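Local coordinates for omega transaminase (Pseudomonas sp., PDB 5LHA), which transfers amino groups between amines and keto acids or ketones, using pyridoxal phosphate as cofactor, and is held here in its pyridoxamine phosphate form, at residues H69-V74 with L345-A350. Sequence-based numbering, arbitrary orientation.
Sequences HNRASV and LDIVEA
Ile347 reaches from the last turns of helix 335-350 to one face of the Arg71 guanidinium, its CD1 3.5 Å from NH2 and off-centre toward the rim. The CG2 branch comes near the rim, 3.7 Å from NH1. With CG1 anti to the carbonyl carbon (chi1 -69°) and the chain extended beyond it (chi2 167°), the isoleucine sends CD1 out to the start of helix 72-85, where Ser73 OG meets it at 3.6 Å and Val74 CG2 at 3.9 Å. A branched aliphatic residue suits this place: CD1 meets arginine, serine and valine together, while CG2 sits beside the rim. In this fold type I, class-III aminotransferase, the contact joins the beginning of one helix to the end of another 271 residues later. Arg71, N-cap of helix 72-85, is bent at chi2 (-62°) and chi3, which brings its flat group against Ile347. Arginine suits the spot because its face can rest on a methyl while NH1 makes a hydrogen bond to the carbonyl oxygen of Ile67 and NH2 a salt bridge with Glu351; together these should restrain the guanidinium's rotation. Small, polar Ser73 suits the exposed margin, and apolar Val74 the buried side, where it also packs on Ala343 and Val344.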
ATOM      1  N   HIS A  69     -33.467 -26.272  12.813  1.00 30.53           N
ATOM      2  CA  HIS A  69     -32.595 -27.432  12.752  1.00 32.45           C
ATOM      3  C   HIS A  69     -33.367 -28.666  12.294  1.00 35.52           C
ATOM      4  O   HIS A  69     -34.580 -28.780  12.494  1.00 37.36           O
ATOM      5  CB  HIS A  69     -31.962 -27.721  14.116  1.00 30.39           C
ATOM      6  CG  HIS A  69     -31.123 -26.605  14.653  1.00 27.76           C
ATOM      7  ND1 HIS A  69     -29.791 -26.460  14.335  1.00 26.96           N
ATOM      8  CD2 HIS A  69     -31.411 -25.612  15.528  1.00 27.21           C
ATOM      9  CE1 HIS A  69     -29.302 -25.404  14.962  1.00 27.13           C
ATOM     10  NE2 HIS A  69     -30.264 -24.874  15.695  1.00 27.71           N
ATOM     11  N   ASN A  70     -32.647 -29.582  11.643  1.00 35.46           N
ATOM     12  CA  ASN A  70     -33.121 -30.951  11.404  1.00 32.45           C
ATOM     13  C   ASN A  70     -34.355 -31.009  10.495  1.00 31.13           C
ATOM     14  O   ASN A  70     -35.256 -31.824  10.701  1.00 30.88           O
ATOM     15  CB  ASN A  70     -33.388 -31.669  12.726  1.00 31.56           C
ATOM     16  CG  ASN A  70     -33.141 -33.161  12.639  1.00 31.19           C
ATOM     17  OD1 ASN A  70     -32.457 -33.638  11.740  1.00 31.37           O
ATOM     18  ND2 ASN A  70     -33.679 -33.903  13.595  1.00 32.56           N
ATOM     19  N   ARG A  71     -34.401 -30.148   9.479  1.00 29.79           N
ATOM     20  CA  ARG A  71     -35.470 -30.215   8.479  1.00 30.89           C
ATOM     21  C   ARG A  71     -35.262 -31.431   7.574  1.00 29.25           C
ATOM     22  O   ARG A  71     -34.214 -31.561   6.929  1.00 27.12           O
ATOM     23  CB  ARG A  71     -35.510 -28.933   7.650  1.00 32.96           C
ATOM     24  CG  ARG A  71     -35.914 -27.677   8.428  1.00 34.42           C
ATOM     25  CD  ARG A  71     -37.333 -27.777   8.995  1.00 36.74           C
ATOM     26  NE  ARG A  71     -38.369 -27.790   7.965  1.00 37.46           N
ATOM     27  CZ  ARG A  71     -39.039 -26.714   7.554  1.00 37.50           C
ATOM     28  NH1 ARG A  71     -38.791 -25.520   8.082  1.00 37.97           N
ATOM     29  NH2 ARG A  71     -39.964 -26.831   6.612  1.00 36.12           N
ATOM     30  N   ALA A  72     -36.268 -32.321   7.521  1.00 29.62           N
ATOM     31  CA  ALA A  72     -36.110 -33.597   6.824  1.00 26.47           C
ATOM     32  C   ALA A  72     -35.863 -33.399   5.331  1.00 24.83           C
ATOM     33  O   ALA A  72     -34.948 -34.003   4.760  1.00 24.23           O
ATOM     34  CB  ALA A  72     -37.338 -34.477   7.060  1.00 26.29           C
ATOM     35  N   SER A  73     -36.664 -32.550   4.683  1.00 25.91           N
ATOM     36  CA  SER A  73     -36.544 -32.342   3.236  1.00 27.02           C
ATOM     37  C   SER A  73     -35.132 -31.914   2.825  1.00 27.43           C
ATOM     38  O   SER A  73     -34.620 -32.353   1.787  1.00 27.74           O
ATOM     39  CB  SER A  73     -37.574 -31.306   2.782  1.00 28.73           C
ATOM     40  OG  SER A  73     -37.333 -30.046   3.384  1.00 30.06           O
ATOM     41  N   VAL A  74     -34.517 -31.008   3.589  1.00 28.62           N
ATOM     42  CA  VAL A  74     -33.150 -30.568   3.303  1.00 29.35           C
ATOM     43  C   VAL A  74     -32.153 -31.703   3.525  1.00 29.60           C
ATOM     44  O   VAL A  74     -31.218 -31.890   2.737  1.00 29.16           O
ATOM     45  CB  VAL A  74     -32.799 -29.332   4.153  1.00 28.21           C
ATOM     46  CG1 VAL A  74     -31.408 -28.801   3.798  1.00 28.97           C
ATOM     47  CG2 VAL A  74     -33.850 -28.248   3.970  1.00 27.97           C
ATOM     48  N   LEU A 345     -34.362 -22.768  -0.255  1.00 28.77           N
ATOM     49  CA  LEU A 345     -35.114 -21.675  -0.869  1.00 30.78           C
ATOM     50  C   LEU A 345     -36.585 -22.024  -1.023  1.00 31.27           C
ATOM     51  O   LEU A 345     -37.456 -21.154  -0.895  1.00 31.68           O
ATOM     52  CB  LEU A 345     -34.528 -21.333  -2.234  1.00 29.58           C
ATOM     53  CG  LEU A 345     -33.089 -20.836  -2.217  1.00 29.00           C
ATOM     54  CD1 LEU A 345     -32.607 -20.569  -3.628  1.00 29.23           C
ATOM     55  CD2 LEU A 345     -33.017 -19.590  -1.372  1.00 28.67           C
ATOM     56  N   ASP A 346     -36.879 -23.290  -1.305  1.00 30.92           N
ATOM     57  CA  ASP A 346     -38.263 -23.726  -1.409  1.00 30.56           C
ATOM     58  C   ASP A 346     -39.019 -23.478  -0.105  1.00 29.30           C
ATOM     59  O   ASP A 346     -40.136 -22.950  -0.115  1.00 29.94           O
ATOM     60  CB  ASP A 346     -38.308 -25.191  -1.835  1.00 33.38           C
ATOM     61  CG  ASP A 346     -37.855 -25.382  -3.277  1.00 34.31           C
ATOM     62  OD1 ASP A 346     -37.782 -24.375  -4.006  1.00 34.22           O
ATOM     63  OD2 ASP A 346     -37.592 -26.529  -3.691  1.00 35.85           O
ATOM     64  N   ILE A 347     -38.420 -23.843   1.030  1.00 29.11           N
ATOM     65  CA  ILE A 347     -39.074 -23.615   2.320  1.00 31.50           C
ATOM     66  C   ILE A 347     -39.270 -22.121   2.564  1.00 33.72           C
ATOM     67  O   ILE A 347     -40.322 -21.692   3.056  1.00 35.79           O
ATOM     68  CB  ILE A 347     -38.268 -24.274   3.457  1.00 32.40           C
ATOM     69  CG1 ILE A 347     -38.347 -25.798   3.356  1.00 32.18           C
ATOM     70  CG2 ILE A 347     -38.758 -23.809   4.824  1.00 34.53           C
ATOM     71  CD1 ILE A 347     -37.354 -26.521   4.236  1.00 32.42           C
ATOM     72  N   VAL A 348     -38.265 -21.307   2.218  1.00 31.82           N
ATOM     73  CA  VAL A 348     -38.331 -19.865   2.465  1.00 31.77           C
ATOM     74  C   VAL A 348     -39.536 -19.254   1.757  1.00 34.21           C
ATOM     75  O   VAL A 348     -40.288 -18.458   2.333  1.00 36.01           O
ATOM     76  CB  VAL A 348     -37.017 -19.190   2.024  1.00 30.74           C
ATOM     77  CG1 VAL A 348     -37.128 -17.656   2.082  1.00 30.49           C
ATOM     78  CG2 VAL A 348     -35.844 -19.683   2.873  1.00 29.37           C
ATOM     79  N   GLU A 349     -39.725 -19.607   0.491  1.00 35.26           N
ATOM     80  CA  GLU A 349     -40.822 -19.048  -0.286  1.00 35.58           C
ATOM     81  C   GLU A 349     -42.154 -19.690   0.078  1.00 35.59           C
ATOM     82  O   GLU A 349     -43.184 -19.008   0.111  1.00 37.00           O
ATOM     83  CB  GLU A 349     -40.520 -19.206  -1.770  1.00 36.76           C
ATOM     84  CG  GLU A 349     -39.336 -18.357  -2.212  1.00 39.73           C
ATOM     85  CD  GLU A 349     -39.050 -18.473  -3.691  1.00 42.68           C
ATOM     86  OE1 GLU A 349     -39.051 -19.609  -4.204  1.00 43.63           O
ATOM     87  OE2 GLU A 349     -38.816 -17.433  -4.340  1.00 44.19           O
ATOM     88  N   ALA A 350     -42.163 -21.004   0.317  1.00 34.83           N
ATOM     89  CA  ALA A 350     -43.416 -21.683   0.629  1.00 35.82           C
ATOM     90  C   ALA A 350     -44.004 -21.197   1.947  1.00 35.07           C
ATOM     91  O   ALA A 350     -45.222 -21.018   2.063  1.00 34.37           O
ATOM     92  CB  ALA A 350     -43.208 -23.198   0.664  1.00 36.98           C
TER